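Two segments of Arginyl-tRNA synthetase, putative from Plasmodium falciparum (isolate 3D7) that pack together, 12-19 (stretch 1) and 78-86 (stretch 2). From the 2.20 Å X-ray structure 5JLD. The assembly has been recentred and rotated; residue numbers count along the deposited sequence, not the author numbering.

Stretch 1 12-19: KKIKTIFQ
Stretch 2 (78-86) NETIFEEIK

Stretch 1 is helical from end to end, a piece of a longer helix that begins before Lys 12 and runs on past Gln 19. Its phi values lie between -53° and -77° and its psi values between -37° and -53°, and four backbone hydrogen bonds hold the i to i+4 pattern: Thr 16 N to Lys 12 O at 2.9 Å, Ile 17 N to Lys 13 O at 3.0 Å, Phe 18 N to Ile 14 O at 2.9 Å and Gln 19 N to Lys 15 O at 2.9 Å. Thr 16, with chi1 m, adds a side-chain bond from Thr 16 OG1 to Lys 12 O at 3.0 Å, so one carbonyl accepts twice.

Stretch 2 is irregular at first. Asn 78 and Glu 79 are extended (phi/psi -133/94 and -138/121), then a type I turn runs from Glu 79 to Phe 82, with Thr 80 at -73/-17 and Ile 81 at -77/-13 as its corners. Phe 82 N donates to Glu 79 O at 3.3 Å to close it. Phe 82 is extended again at -89/115, and the chain turns a corner at Glu 83 (-73/-31). After the corner it continues as strand through Ile 85 to Lys 86; phi/psi are -153/144 at Glu 84, -143/124 at Ile 85 and -140/142 at Lys 86. The register is set by two pairs: Ile 17 CA lies 8.5 Å from Glu 79 CA, and Ile 14 CA lies 9.7 Å from Phe 82 CA. Side chains fill these gaps; no hydrogen bond crosses between the stretches, and the contact buries 308 Å² in all.

Ile 17 is the hub of the helix side. Its CA-to-CB bond points toward stretch 2, and in the m, t rotamer it meets three residues: Ile 17 CD1 is 3.7 Å from Glu 79 CD and 4.3 Å from Ile 81 CD1, while Ile 17 CG2 is 3.9 Å from Phe 82 CE2. Glu 79, Ile 81 and Phe 82, all in the turn, point their CA-to-CB bonds toward the helix. Glu 79 (m, m, chi3 -22°) packs its carboxylate carbon on the Ile 17 CD1 methyl, a van der Waals contact. Ile 81 takes p, t.

One helical turn earlier, Lys 13 and Ile 14 leave CA sideways but bring their ends nearer. Lys 13 is fully extended, t at all four chi angles, and sets Lys 13 CE 3.8 Å from Ile 81 CD1; its NZ is also hydrogen-bonded elsewhere in the structure. Ile 14, also m, t, sets Ile 14 CG1 4.0 Å from Phe 82 CE1, at the edge of the ring and near its plane. Phe 82 (chi1 m, chi2 -25°) is buried and touches both Ile 14 and Ile 17, three residues apart on the helix.

Beyond the corner, Ile 85 (t, t) points toward the helix and brings Ile 85 CD1 to 4.4 Å from Phe 18 CZ, an oblique approach to that ring. Phe 18 has chi1 m and chi2 -89°. The rule is compact: Lys 13, Ile 14, Ile 17 and Phe 18 carry the contact, while Lys 12, Lys 15, Thr 16 and Gln 19 stay out of reach.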

# COMPACT_ATOMS: atom_id res chain seq x y z
N LYS A 12 -16.78 -11.98 0.05
CA LYS A 12 -16.78 -12.98 1.12
C LYS A 12 -18.18 -13.49 1.38
O LYS A 12 -18.38 -14.67 1.68
CB LYS A 12 -16.19 -12.42 2.43
CG LYS A 12 -14.69 -12.53 2.57
CD LYS A 12 -14.24 -12.12 4.00
CE LYS A 12 -14.39 -13.27 4.99
NZ LYS A 12 -13.24 -14.20 4.89
N LYS A 13 -19.14 -12.57 1.29
CA LYS A 13 -20.55 -12.90 1.41
C LYS A 13 -20.97 -13.96 0.37
O LYS A 13 -21.55 -15.03 0.69
CB LYS A 13 -21.39 -11.63 1.26
CG LYS A 13 -22.87 -11.85 1.48
CD LYS A 13 -23.66 -10.55 1.35
CE LYS A 13 -25.07 -10.75 1.91
NZ LYS A 13 -25.86 -9.49 1.98
N ILE A 14 -20.66 -13.66 -0.88
CA ILE A 14 -21.00 -14.54 -2.00
C ILE A 14 -20.22 -15.86 -1.94
O ILE A 14 -20.78 -16.95 -2.19
CB ILE A 14 -20.75 -13.84 -3.33
CG1 ILE A 14 -21.79 -12.73 -3.55
CG2 ILE A 14 -20.76 -14.84 -4.45
CD1 ILE A 14 -21.68 -12.01 -4.91
N LYS A 15 -18.93 -15.74 -1.58
CA LYS A 15 -18.10 -16.93 -1.39
C LYS A 15 -18.75 -17.87 -0.40
O LYS A 15 -18.84 -19.07 -0.64
CB LYS A 15 -16.68 -16.57 -0.91
CG LYS A 15 -15.75 -17.77 -0.86
CD LYS A 15 -14.43 -17.47 -0.13
CE LYS A 15 -13.75 -18.77 0.33
NZ LYS A 15 -14.69 -19.66 1.10
N THR A 16 -19.21 -17.31 0.72
CA THR A 16 -19.91 -18.11 1.72
C THR A 16 -21.20 -18.76 1.17
O THR A 16 -21.43 -19.96 1.36
CB THR A 16 -20.26 -17.28 2.97
OG1 THR A 16 -19.04 -16.84 3.59
CG2 THR A 16 -21.07 -18.12 3.97
N ILE A 17 -22.02 -17.97 0.48
CA ILE A 17 -23.24 -18.55 -0.12
C ILE A 17 -22.92 -19.78 -1.03
O ILE A 17 -23.54 -20.88 -0.90
CB ILE A 17 -24.00 -17.46 -0.90
CG1 ILE A 17 -24.60 -16.45 0.10
CG2 ILE A 17 -25.08 -18.07 -1.86
CD1 ILE A 17 -25.12 -15.20 -0.54
N PHE A 18 -21.92 -19.63 -1.89
CA PHE A 18 -21.54 -20.75 -2.75
C PHE A 18 -20.95 -21.93 -1.98
O PHE A 18 -21.25 -23.09 -2.29
CB PHE A 18 -20.56 -20.29 -3.83
CG PHE A 18 -21.24 -19.66 -5.01
CD1 PHE A 18 -21.65 -20.45 -6.08
CD2 PHE A 18 -21.50 -18.29 -5.03
CE1 PHE A 18 -22.29 -19.87 -7.17
CE2 PHE A 18 -22.15 -17.71 -6.12
CZ PHE A 18 -22.54 -18.50 -7.19
N GLN A 19 -20.12 -21.63 -0.98
CA GLN A 19 -19.52 -22.66 -0.13
C GLN A 19 -20.61 -23.51 0.52
O GLN A 19 -20.53 -24.75 0.53
CB GLN A 19 -18.63 -22.02 0.96
CG GLN A 19 -17.82 -23.03 1.77
CD GLN A 19 -16.82 -23.79 0.93
OE1 GLN A 19 -15.87 -23.21 0.39
NE2 GLN A 19 -17.04 -25.10 0.78
N ASN A 78 -30.52 -20.12 -2.55
CA ASN A 78 -31.77 -19.36 -2.43
C ASN A 78 -31.50 -17.98 -1.83
O ASN A 78 -31.44 -17.82 -0.61
CB ASN A 78 -32.78 -20.14 -1.57
CG ASN A 78 -34.17 -19.54 -1.61
OD1 ASN A 78 -34.58 -18.95 -2.61
ND2 ASN A 78 -34.92 -19.71 -0.52
N GLU A 79 -31.32 -16.98 -2.69
CA GLU A 79 -30.92 -15.64 -2.23
C GLU A 79 -31.67 -14.54 -2.96
O GLU A 79 -31.57 -14.41 -4.18
CB GLU A 79 -29.40 -15.42 -2.42
CG GLU A 79 -28.51 -16.45 -1.74
CD GLU A 79 -28.57 -16.37 -0.24
OE1 GLU A 79 -28.96 -15.30 0.28
OE2 GLU A 79 -28.27 -17.38 0.43
N THR A 80 -32.40 -13.72 -2.20
CA THR A 80 -33.14 -12.63 -2.82
C THR A 80 -32.20 -11.52 -3.27
O THR A 80 -32.60 -10.68 -4.07
CB THR A 80 -34.20 -12.04 -1.87
OG1 THR A 80 -33.57 -11.51 -0.70
CG2 THR A 80 -35.22 -13.10 -1.46
N ILE A 81 -30.97 -11.50 -2.77
CA ILE A 81 -30.04 -10.44 -3.17
C ILE A 81 -29.46 -10.68 -4.56
O ILE A 81 -28.84 -9.79 -5.15
CB ILE A 81 -28.89 -10.29 -2.16
CG1 ILE A 81 -27.98 -11.51 -2.19
CG2 ILE A 81 -29.45 -10.05 -0.76
CD1 ILE A 81 -26.70 -11.31 -1.44
N PHE A 82 -29.65 -11.88 -5.07
CA PHE A 82 -29.29 -12.20 -6.44
C PHE A 82 -30.45 -11.88 -7.37
O PHE A 82 -31.51 -12.50 -7.27
CB PHE A 82 -28.90 -13.68 -6.58
CG PHE A 82 -27.65 -14.04 -5.86
CD1 PHE A 82 -26.69 -13.08 -5.60
CD2 PHE A 82 -27.44 -15.34 -5.43
CE1 PHE A 82 -25.51 -13.41 -4.93
CE2 PHE A 82 -26.27 -15.68 -4.76
CZ PHE A 82 -25.30 -14.71 -4.51
N GLU A 83 -30.27 -10.92 -8.25
CA GLU A 83 -31.29 -10.62 -9.25
C GLU A 83 -31.31 -11.71 -10.30
O GLU A 83 -32.34 -12.03 -10.89
CB GLU A 83 -31.03 -9.26 -9.91
CG GLU A 83 -31.77 -9.04 -11.23
CD GLU A 83 -31.20 -7.86 -11.99
OE1 GLU A 83 -31.37 -6.72 -11.51
OE2 GLU A 83 -30.58 -8.08 -13.05
N GLU A 84 -30.14 -12.30 -10.53
CA GLU A 84 -29.99 -13.34 -11.52
C GLU A 84 -28.83 -14.26 -11.14
O GLU A 84 -27.82 -13.81 -10.58
CB GLU A 84 -29.77 -12.73 -12.90
CG GLU A 84 -29.04 -13.60 -13.89
CD GLU A 84 -28.79 -12.89 -15.20
OE1 GLU A 84 -29.53 -11.92 -15.49
OE2 GLU A 84 -27.85 -13.27 -15.93
N ILE A 85 -28.99 -15.54 -11.42
CA ILE A 85 -27.95 -16.52 -11.24
C ILE A 85 -28.06 -17.51 -12.40
O ILE A 85 -29.13 -18.07 -12.66
CB ILE A 85 -28.06 -17.21 -9.87
CG1 ILE A 85 -27.09 -18.39 -9.77
CG2 ILE A 85 -29.51 -17.62 -9.59
CD1 ILE A 85 -26.79 -18.81 -8.35
N LYS A 86 -26.95 -17.68 -13.13
CA LYS A 86 -26.96 -18.43 -14.40
C LYS A 86 -25.73 -19.31 -14.57
O LYS A 86 -24.61 -18.92 -14.21
CB LYS A 86 -27.08 -17.48 -15.59
CG LYS A 86 -28.51 -17.02 -15.86
CD LYS A 86 -28.66 -16.09 -17.07
CE LYS A 86 -30.06 -16.22 -17.68
NZ LYS A 86 -30.25 -15.46 -18.95